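PDB 7CGL: PUM-HD domain-containing protein from Caenorhabditis elegans, which probably binds the 3'-untranslated regions of messenger RNAs through its Pumilio homology domain, the part present here. Local coordinates for residues 184-189 against 222-227. The protein carries 2 engineered substitutions. Residues are numbered along the deposited sequence; the frame is centred on the assembly and turned at random.
Sequences TIYEMS and DEIANN
Tyr186 turns one ring edge to Ile224, with CD1 of Tyr186 3.8 Å from CG1 of Ile224. The two side chains run past each other in opposite directions. The ring reaches this position because its CG is anti to the backbone N (chi1 170°). Further along the ring, Glu223 crosses at about a right angle. Its carboxylate plane is turned 44° from the ring, and OE2 of Glu223 lies 3.4 Å from OH of Tyr186. The salt-bridge partner of this carboxylate is Arg220, which also makes a cation-pi contact with Tyr186. Helix 184-189 and the end of helix 221-225 with the turn after it belong to consecutive predicted Pumilio repeats, 177-215 and 216-251, side by side in the curved helical-repeat array of the PUM-HD. With an alanine at Tyr186, CG1 of Ile224 is likely to be left without its aromatic neighbour and Arg220 without its cation-pi partner. Deeper in, CG2 of Ile224 packs on CB of Ser189 at 3.9 Å. OG of Ser189 turns back to its own helix and donates a hydrogen bond to O of Ile185 at 2.7 Å. N of Ser189 reaches the same oxygen from the opposite face of the carbonyl plane, so two hydrogen bonds grip it.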
loop_
_atom_site.group_PDB
_atom_site.type_symbol
_atom_site.label_atom_id
_atom_site.label_comp_id
_atom_site.label_asym_id
_atom_site.label_seq_id
_atom_site.Cartn_x
_atom_site.Cartn_y
_atom_site.Cartn_z
ATOM N N THR A 184 19.372 -1.246 1.123
ATOM C CA THR A 184 18.236 -0.326 1.026
ATOM C C THR A 184 16.927 -1.077 0.899
ATOM O O THR A 184 15.922 -0.710 1.528
ATOM C CB THR A 184 18.387 0.612 -0.170
ATOM O OG1 THR A 184 19.708 1.157 -0.203
ATOM C CG2 THR A 184 17.373 1.753 -0.076
ATOM N N ILE A 185 16.901 -2.097 0.034
ATOM C CA ILE A 185 15.707 -2.922 -0.091
ATOM C C ILE A 185 15.363 -3.541 1.251
ATOM O O ILE A 185 14.195 -3.586 1.653
ATOM C CB ILE A 185 15.899 -3.979 -1.187
ATOM C CG1 ILE A 185 15.216 -3.531 -2.463
ATOM C CG2 ILE A 185 15.269 -5.319 -0.766
ATOM C CD1 ILE A 185 13.699 -3.690 -2.320
ATOM N N TYR A 186 16.370 -3.998 1.984
ATOM C CA TYR A 186 16.085 -4.523 3.309
ATOM C C TYR A 186 15.544 -3.427 4.211
ATOM O O TYR A 186 14.551 -3.628 4.920
ATOM C CB TYR A 186 17.335 -5.141 3.936
ATOM C CG TYR A 186 17.096 -5.459 5.387
ATOM C CD1 TYR A 186 16.451 -6.641 5.758
ATOM C CD2 TYR A 186 17.478 -4.565 6.396
ATOM C CE1 TYR A 186 16.208 -6.937 7.096
ATOM C CE2 TYR A 186 17.242 -4.852 7.730
ATOM C CZ TYR A 186 16.610 -6.051 8.069
ATOM O OH TYR A 186 16.354 -6.358 9.380
ATOM N N GLU A 187 16.231 -2.274 4.223
ATOM C CA GLU A 187 15.841 -1.125 5.041
ATOM C C GLU A 187 14.401 -0.699 4.766
ATOM O O GLU A 187 13.641 -0.414 5.703
ATOM C CB GLU A 187 16.817 0.038 4.783
ATOM C CG GLU A 187 16.398 1.416 5.372
ATOM C CD GLU A 187 17.079 2.644 4.698
ATOM O OE1 GLU A 187 17.913 2.490 3.780
ATOM O OE2 GLU A 187 16.768 3.785 5.089
ATOM N N MET A 188 14.005 -0.668 3.487
ATOM C CA MET A 188 12.656 -0.250 3.122
ATOM C C MET A 188 11.633 -1.321 3.470
ATOM O O MET A 188 10.562 -1.016 4.013
ATOM C CB MET A 188 12.585 0.053 1.626
ATOM C CG MET A 188 13.468 1.245 1.197
ATOM S SD MET A 188 12.848 2.793 1.835
ATOM C CE MET A 188 14.187 3.958 1.428
ATOM N N SER A 189 11.949 -2.587 3.158
ATOM C CA SER A 189 11.004 -3.674 3.370
ATOM C C SER A 189 10.657 -3.863 4.843
ATOM O O SER A 189 9.575 -4.376 5.157
ATOM C CB SER A 189 11.561 -4.968 2.785
ATOM O OG SER A 189 11.777 -4.844 1.381
ATOM N N ASP A 222 15.198 -14.765 4.551
ATOM C CA ASP A 222 14.717 -15.246 5.843
ATOM C C ASP A 222 14.362 -14.077 6.757
ATOM O O ASP A 222 13.260 -14.022 7.318
ATOM C CB ASP A 222 15.753 -16.176 6.491
ATOM C CG ASP A 222 15.860 -17.545 5.767
ATOM O OD1 ASP A 222 15.033 -17.819 4.865
ATOM O OD2 ASP A 222 16.766 -18.351 6.096
ATOM N N GLU A 223 15.262 -13.101 6.860
ATOM C CA GLU A 223 15.029 -11.915 7.677
ATOM C C GLU A 223 13.763 -11.173 7.251
ATOM O O GLU A 223 12.890 -10.884 8.078
ATOM C CB GLU A 223 16.235 -10.998 7.561
ATOM C CG GLU A 223 16.903 -10.622 8.843
ATOM C CD GLU A 223 18.234 -9.950 8.570
ATOM O OE1 GLU A 223 18.952 -10.398 7.627
ATOM O OE2 GLU A 223 18.543 -8.965 9.268
ATOM N N ILE A 224 13.652 -10.848 5.955
ATOM C CA ILE A 224 12.498 -10.100 5.462
ATOM C C ILE A 224 11.211 -10.905 5.633
ATOM O O ILE A 224 10.166 -10.358 5.997
ATOM C CB ILE A 224 12.725 -9.684 4.000
ATOM C CG1 ILE A 224 14.040 -8.905 3.864
ATOM C CG2 ILE A 224 11.576 -8.820 3.500
ATOM C CD1 ILE A 224 14.358 -8.464 2.443
ATOM N N ALA A 225 11.261 -12.213 5.405
ATOM C CA ALA A 225 10.045 -13.014 5.500
ATOM C C ALA A 225 9.485 -13.050 6.916
ATOM O O ALA A 225 8.262 -13.095 7.088
ATOM C CB ALA A 225 10.297 -14.438 5.007
ATOM N N ASN A 226 10.326 -13.042 7.949
ATOM C CA ASN A 226 9.751 -13.075 9.289
ATOM C C ASN A 226 9.614 -11.697 9.916
ATOM O O ASN A 226 9.356 -11.606 11.118
ATOM C CB ASN A 226 10.537 -13.976 10.244
ATOM C CG ASN A 226 9.717 -14.307 11.493
ATOM O OD1 ASN A 226 8.478 -14.398 11.416
ATOM N ND2 ASN A 226 10.377 -14.419 12.646
ATOM N N ASN A 227 9.766 -10.631 9.145
ATOM C CA ASN A 227 9.595 -9.294 9.691
ATOM C C ASN A 227 8.122 -8.868 9.623
ATOM O O ASN A 227 7.372 -9.293 8.743
ATOM C CB ASN A 227 10.498 -8.305 8.940
ATOM C CG ASN A 227 10.298 -6.864 9.391
ATOM O OD1 ASN A 227 9.575 -6.108 8.764
ATOM N ND2 ASN A 227 10.933 -6.495 10.485
#